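Local coordinates for type C neurotoxin (Clostridium botulinum, PDB 3PME), which probably binds the surface of nerve cells, serving as the receptor-binding domain of a botulinum neurotoxin of the C/D mosaic serotype, at residues A[96-101]-A[114-119]; A[151-156]-A[165-170]. All blocks are in the same frame, centred on the assembly; numbering follows the deposited sequence.

Interaction 1 (A[96-101]-A[114-119]); sequences QNSGWK and QDINRK
A short antiparallel pairing of two segments, followed by a turn, lies at the margin of the sheet holding strands 100-105, 108-114 and 120-126 in the N-terminal receptor-binding region. The residues leading into strand 100-105, where the chain turns a corner at Gly99, pair with Gln114 at the end of strand 108-114. Gly99 and Gln114 form a hydrogen-bonded antiparallel pair: Gln114 N reaches Gly99 O at 2.9 Å, nearly along the C=O axis, and Gly99 N returns a bond to Gln114 O at 3.0 Å. The same Gln114 O is gripped a second time by Ser98 OG, 2.7 Å away and in the carbonyl plane on a lone pair; chi1 of Ser98 (-172°) swings the hydroxyl anti to its own backbone N and across to segment 114-119. Gln114 stretches out beside Asn97, its CG anti to the backbone N, and NE2 donates to Asn97 O at 2.7 Å. That bond is almost straight and lies in the amide plane of Gln114, but it meets the carbonyl from above its plane. At the outer end Asn97 and Arg118 cross obliquely, amide and guanidinium planes 56° apart. Asn97 OD1 takes a weak, bent bond from Arg118 NE (2.8 Å), while CB of Asn97 packs on CG of Arg118 at 3.6 Å. Asp115 to Arg118 is a type I turn, pinned from within by Asp115 OD1, which accepts from Asn117 N, an Asx turn, and also from Lys119 N. Ile116 rests its CG2 on CB of Ser98. Beyond the pair, Ser98 OG and Asp115 OD2 bond to the backbone N of Lys174 and Asp171, while Trp100 packs against Trp111 of strand 108-114 and also touches strand 92-95.

Interaction 2 (A[151-156]-A[165-170]); sequences GYMKLY and ERIEDL
Four main-chain hydrogen bonds tie the base of the hairpin made by strands 152-157 and 160-166. The shortest and straightest runs from Ile167 N to Gly151 O, 2.8 Å long with an angle of 172° at the hydrogen and in the carbonyl plane. The same oxygen also accepts a weak, more bent bond from Glu168 N at 3.1 Å, so one carbonyl holds two successive amides as segment 165-170 leaves the strand. Next along, Met153 N donates to Glu165 O at 2.9 Å. Glu165 N returns a bond to Met153 O at 3.0 Å, and both run nearly along the C=O axes. Between these bonded positions Tyr152 and Arg166 form a non-hydrogen-bonded pair, where CA of Tyr152 comes within 3.3 Å of Glu165 O in a CA-H...O contact. Their side chains lie alongside each other and point the same way, the ring leaning obliquely over Arg166, its CE2 4.0 Å from CB of Arg166; ring and guanidinium planes stand 78° apart. On the other face of the hairpin, Met153 and Ile167 cross at about a right angle. Met153 is extended beyond CG, which itself sits in the crowded position between backbone N and carbonyl carbon, and its CG, SD and CE pass along CG2 of Ile167, the nearest approach being 3.6 Å from CG. Ile167 to Leu170 then forms a type I turn. Where strand 152-157 begins, Gly151 and Tyr152 both face Asn148 of strand 141-148 in a classic beta bulge. The hairpin packs buried Met153 and Ile167 against Leu113 of strand 108-114, and Met153 also on Leu123 of strand 120-126, in the facing sheet, consistent with the concanavalin-like beta sandwich of this region.

Both contacts belong to the concanavalin-like N-terminal receptor-binding region, on the same side of the chain's centre, with their centres about 14 Å apart. They follow in series: 96-101 with 114-119 closes before 151-156 with 165-170 opens. Interaction 2 lies in the sheet holding 141-148, 152-157 and 160-166. The turn of interaction 1 joins strands 108-114 and 120-126, the strands on which the hairpin of interaction 2 packs. At the junction CD2 of Leu170 packs near Asp115 and Lys119, while Asp169 forms a salt bridge with Lys121. The chain after strand 160-166 thus leads from interaction 2 to interaction 1, where Asp171 and Lys174 bond to Asp115 and Ser98, joining the two sheets at this end.

Interaction 1 (A[96-101]-A[114-119])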
loop_
_atom_site.group_PDB
_atom_site.type_symbol
_atom_site.label_atom_id
_atom_site.label_comp_id
_atom_site.label_asym_id
_atom_site.label_seq_id
_atom_site.Cartn_x
_atom_site.Cartn_y
_atom_site.Cartn_z
ATOM N N GLN A 96 18.256 -19.452 23.487
ATOM C CA GLN A 96 18.196 -20.205 24.735
ATOM C C GLN A 96 16.761 -20.345 25.246
ATOM O O GLN A 96 16.496 -20.146 26.437
ATOM C CB GLN A 96 19.052 -19.519 25.799
ATOM C CG GLN A 96 20.403 -19.053 25.279
ATOM C CD GLN A 96 21.155 -20.172 24.603
ATOM O OE1 GLN A 96 21.608 -20.037 23.463
ATOM N NE2 GLN A 96 21.273 -21.302 25.295
ATOM N N ASN A 97 15.846 -20.662 24.335
ATOM C CA ASN A 97 14.459 -20.978 24.684
ATOM C C ASN A 97 13.524 -19.782 24.858
ATOM O O ASN A 97 12.317 -19.967 25.009
ATOM C CB ASN A 97 14.392 -21.828 25.960
ATOM C CG ASN A 97 15.236 -23.085 25.875
ATOM O OD1 ASN A 97 15.456 -23.636 24.792
ATOM N ND2 ASN A 97 15.709 -23.547 27.025
ATOM N N SER A 98 14.064 -18.568 24.860
ATOM C CA SER A 98 13.264 -17.420 25.283
ATOM C C SER A 98 13.541 -16.164 24.442
ATOM O O SER A 98 14.637 -15.979 23.925
ATOM C CB SER A 98 13.485 -17.172 26.784
ATOM O OG SER A 98 12.618 -16.186 27.307
ATOM N N GLY A 99 12.529 -15.312 24.308
ATOM C CA GLY A 99 12.655 -14.049 23.600
ATOM C C GLY A 99 11.393 -13.791 22.805
ATOM O O GLY A 99 10.296 -14.151 23.218
ATOM N N TRP A 100 11.539 -13.166 21.645
ATOM C CA TRP A 100 10.380 -12.898 20.791
ATOM C C TRP A 100 10.713 -13.195 19.343
ATOM O O TRP A 100 11.888 -13.239 18.968
ATOM C CB TRP A 100 9.920 -11.446 20.931
ATOM C CG TRP A 100 10.988 -10.420 20.609
ATOM C CD1 TRP A 100 11.912 -9.894 21.470
ATOM C CD2 TRP A 100 11.238 -9.812 19.335
ATOM N NE1 TRP A 100 12.713 -8.991 20.809
ATOM C CE2 TRP A 100 12.311 -8.917 19.500
ATOM C CE3 TRP A 100 10.641 -9.928 18.073
ATOM C CZ2 TRP A 100 12.817 -8.145 18.442
ATOM C CZ3 TRP A 100 11.138 -9.158 17.030
ATOM C CH2 TRP A 100 12.216 -8.283 17.223
ATOM N N LYS A 101 9.676 -13.413 18.531
ATOM C CA LYS A 101 9.875 -13.543 17.088
ATOM C C LYS A 101 8.611 -13.151 16.335
ATOM O O LYS A 101 7.520 -13.100 16.896
ATOM C CB LYS A 101 10.310 -14.969 16.712
ATOM C CG LYS A 101 9.286 -16.052 17.027
ATOM C CD LYS A 101 9.745 -17.414 16.502
ATOM C CE LYS A 101 8.815 -18.514 16.988
ATOM N NZ LYS A 101 9.290 -19.866 16.586
ATOM N N GLN A 114 8.095 -15.677 24.258
ATOM C CA GLN A 114 8.339 -16.994 24.841
ATOM C C GLN A 114 9.200 -16.912 26.091
ATOM O O GLN A 114 10.260 -16.279 26.088
ATOM C CB GLN A 114 8.992 -17.890 23.796
ATOM C CG GLN A 114 9.258 -19.303 24.250
ATOM C CD GLN A 114 9.511 -20.199 23.065
ATOM O OE1 GLN A 114 8.624 -20.395 22.229
ATOM N NE2 GLN A 114 10.718 -20.731 22.967
ATOM N N ASP A 115 8.738 -17.561 27.163
ATOM C CA ASP A 115 9.448 -17.524 28.439
ATOM C C ASP A 115 10.521 -18.603 28.574
ATOM O O ASP A 115 10.750 -19.407 27.660
ATOM C CB ASP A 115 8.468 -17.523 29.631
ATOM C CG ASP A 115 7.797 -18.886 29.894
ATOM O OD1 ASP A 115 8.261 -19.942 29.426
ATOM O OD2 ASP A 115 6.794 -18.889 30.646
ATOM N N ILE A 116 11.175 -18.623 29.730
ATOM C CA ILE A 116 12.332 -19.495 29.903
ATOM C C ILE A 116 11.979 -20.980 30.050
ATOM O O ILE A 116 12.869 -21.837 30.047
ATOM C CB ILE A 116 13.251 -18.997 31.047
ATOM C CG1 ILE A 116 12.440 -18.679 32.307
ATOM C CG2 ILE A 116 14.000 -17.748 30.605
ATOM C CD1 ILE A 116 11.929 -19.907 33.052
ATOM N N ASN A 117 10.685 -21.279 30.142
ATOM C CA ASN A 117 10.211 -22.664 30.128
ATOM C C ASN A 117 9.667 -23.075 28.760
ATOM O O ASN A 117 9.037 -24.124 28.622
ATOM C CB ASN A 117 9.144 -22.875 31.203
ATOM C CG ASN A 117 9.705 -22.752 32.599
ATOM O OD1 ASN A 117 9.119 -22.106 33.463
ATOM N ND2 ASN A 117 10.867 -23.349 32.816
ATOM N N ARG A 118 9.897 -22.231 27.759
ATOM C CA ARG A 118 9.409 -22.473 26.405
ATOM C C ARG A 118 7.888 -22.353 26.268
ATOM O O ARG A 118 7.324 -22.726 25.243
ATOM C CB ARG A 118 9.898 -23.825 25.887
ATOM C CG ARG A 118 11.411 -23.894 25.749
ATOM C CD ARG A 118 11.871 -25.213 25.148
ATOM N NE ARG A 118 13.062 -25.026 24.321
ATOM C CZ ARG A 118 13.035 -24.567 23.072
ATOM N NH1 ARG A 118 11.875 -24.248 22.509
ATOM N NH2 ARG A 118 14.163 -24.419 22.388
ATOM N N LYS A 119 7.228 -21.824 27.292
ATOM C CA LYS A 119 5.814 -21.484 27.176
ATOM C C LYS A 119 5.713 -20.183 26.385
ATOM O O LYS A 119 6.524 -19.275 26.567
ATOM C CB LYS A 119 5.194 -21.334 28.566
ATOM C CG LYS A 119 3.741 -20.886 28.582
ATOM C CD LYS A 119 3.232 -20.687 30.013
ATOM C CE LYS A 119 1.823 -20.105 30.023
ATOM N NZ LYS A 119 1.378 -19.721 31.395
#

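Interaction 2 (A[151-156]-A[165-170])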
loop_
_atom_site.group_PDB
_atom_site.type_symbol
_atom_site.label_atom_id
_atom_site.label_comp_id
_atom_site.label_asym_id
_atom_site.label_seq_id
_atom_site.Cartn_x
_atom_site.Cartn_y
_atom_site.Cartn_z
ATOM N N GLY A 151 0.658 -6.799 32.058
ATOM C CA GLY A 151 -0.620 -7.223 31.531
ATOM C C GLY A 151 -0.574 -7.922 30.195
ATOM O O GLY A 151 -0.590 -9.156 30.127
ATOM N N TYR A 152 -0.523 -7.127 29.128
ATOM C CA TYR A 152 -0.838 -7.624 27.792
ATOM C C TYR A 152 0.149 -7.219 26.723
ATOM O O TYR A 152 0.848 -6.207 26.820
ATOM C CB TYR A 152 -2.236 -7.148 27.374
ATOM C CG TYR A 152 -3.221 -7.477 28.441
ATOM C CD1 TYR A 152 -3.363 -6.645 29.529
ATOM C CD2 TYR A 152 -3.941 -8.656 28.410
ATOM C CE1 TYR A 152 -4.211 -6.964 30.540
ATOM C CE2 TYR A 152 -4.807 -8.982 29.434
ATOM C CZ TYR A 152 -4.928 -8.116 30.491
ATOM O OH TYR A 152 -5.769 -8.385 31.544
ATOM N N MET A 153 0.192 -8.032 25.682
ATOM C CA MET A 153 0.753 -7.549 24.432
ATOM C C MET A 153 -0.409 -7.340 23.470
ATOM O O MET A 153 -1.399 -8.066 23.503
ATOM C CB MET A 153 1.808 -8.500 23.898
ATOM C CG MET A 153 1.346 -9.903 23.676
ATOM S SD MET A 153 2.757 -10.881 23.147
ATOM C CE MET A 153 1.933 -12.428 22.814
ATOM N N LYS A 154 -0.300 -6.315 22.635
ATOM C CA LYS A 154 -1.406 -5.900 21.800
ATOM C C LYS A 154 -0.904 -5.671 20.389
ATOM O O LYS A 154 0.197 -5.167 20.196
ATOM C CB LYS A 154 -2.028 -4.615 22.336
ATOM C CG LYS A 154 -2.800 -4.830 23.652
ATOM C CD LYS A 154 -2.931 -3.536 24.473
ATOM C CE LYS A 154 -3.990 -2.589 23.928
ATOM N NZ LYS A 154 -4.012 -1.296 24.692
ATOM N N LEU A 155 -1.730 -6.060 19.429
ATOM C CA LEU A 155 -1.395 -5.937 18.016
ATOM C C LEU A 155 -2.281 -4.906 17.341
ATOM O O LEU A 155 -3.515 -5.022 17.353
ATOM C CB LEU A 155 -1.580 -7.289 17.333
ATOM C CG LEU A 155 -1.393 -7.277 15.817
ATOM C CD1 LEU A 155 -0.021 -6.745 15.471
ATOM C CD2 LEU A 155 -1.564 -8.688 15.302
ATOM N N TYR A 156 -1.635 -3.900 16.747
ATOM C CA TYR A 156 -2.314 -2.839 16.009
ATOM C C TYR A 156 -1.986 -2.991 14.535
ATOM O O TYR A 156 -0.847 -3.277 14.188
ATOM C CB TYR A 156 -1.824 -1.460 16.452
ATOM C CG TYR A 156 -2.242 -1.094 17.856
ATOM C CD1 TYR A 156 -1.603 -1.656 18.952
ATOM C CD2 TYR A 156 -3.268 -0.191 18.082
ATOM C CE1 TYR A 156 -1.980 -1.326 20.245
ATOM C CE2 TYR A 156 -3.666 0.136 19.391
ATOM C CZ TYR A 156 -3.001 -0.437 20.457
ATOM O OH TYR A 156 -3.373 -0.134 21.759
ATOM N N GLU A 165 -3.384 -10.226 23.975
ATOM C CA GLU A 165 -3.061 -11.493 24.608
ATOM C C GLU A 165 -2.394 -11.242 25.949
ATOM O O GLU A 165 -1.525 -10.383 26.088
ATOM C CB GLU A 165 -2.155 -12.345 23.709
ATOM C CG GLU A 165 -1.910 -13.746 24.250
ATOM C CD GLU A 165 -3.109 -14.658 24.071
ATOM O OE1 GLU A 165 -4.015 -14.303 23.289
ATOM O OE2 GLU A 165 -3.138 -15.737 24.698
ATOM N N ARG A 166 -2.812 -12.004 26.948
ATOM C CA ARG A 166 -2.275 -11.839 28.286
ATOM C C ARG A 166 -0.854 -12.386 28.338
ATOM O O ARG A 166 -0.590 -13.466 27.819
ATOM C CB ARG A 166 -3.174 -12.584 29.271
ATOM C CG ARG A 166 -2.835 -12.388 30.719
ATOM C CD ARG A 166 -3.982 -12.915 31.580
ATOM N NE ARG A 166 -4.238 -14.336 31.356
ATOM C CZ ARG A 166 -5.118 -14.822 30.481
ATOM N NH1 ARG A 166 -5.845 -14.002 29.727
ATOM N NH2 ARG A 166 -5.267 -16.135 30.355
ATOM N N ILE A 167 0.059 -11.631 28.939
ATOM C CA ILE A 167 1.428 -12.114 29.110
ATOM C C ILE A 167 1.887 -12.038 30.562
ATOM O O ILE A 167 2.973 -12.499 30.895
ATOM C CB ILE A 167 2.445 -11.371 28.204
ATOM C CG1 ILE A 167 2.405 -9.859 28.452
ATOM C CG2 ILE A 167 2.193 -11.686 26.728
ATOM C CD1 ILE A 167 3.544 -9.102 27.807
ATOM N N GLU A 168 1.045 -11.462 31.417
ATOM C CA GLU A 168 1.384 -11.295 32.821
ATOM C C GLU A 168 1.543 -12.652 33.489
ATOM O O GLU A 168 2.162 -12.760 34.548
ATOM C CB GLU A 168 0.296 -10.487 33.535
ATOM C CG GLU A 168 0.663 -10.070 34.951
ATOM C CD GLU A 168 -0.510 -9.462 35.702
ATOM O OE1 GLU A 168 -1.665 -9.634 35.245
ATOM O OE2 GLU A 168 -0.274 -8.819 36.751
ATOM N N ASP A 169 0.989 -13.685 32.866
ATOM C CA ASP A 169 1.046 -15.038 33.408
ATOM C C ASP A 169 2.233 -15.871 32.900
ATOM O O ASP A 169 2.446 -16.995 33.355
ATOM C CB ASP A 169 -0.274 -15.777 33.142
ATOM C CG ASP A 169 -0.630 -15.840 31.661
ATOM O OD1 ASP A 169 -0.317 -14.886 30.913
ATOM O OD2 ASP A 169 -1.241 -16.848 31.245
ATOM N N LEU A 170 2.994 -15.347 31.944
ATOM C CA LEU A 170 4.225 -16.025 31.537
ATOM C C LEU A 170 5.186 -15.990 32.709
ATOM O O LEU A 170 5.079 -15.137 33.589
ATOM C CB LEU A 170 4.881 -15.329 30.337
ATOM C CG LEU A 170 4.249 -15.547 28.959
ATOM C CD1 LEU A 170 4.987 -14.735 27.885
ATOM C CD2 LEU A 170 4.233 -17.013 28.599
#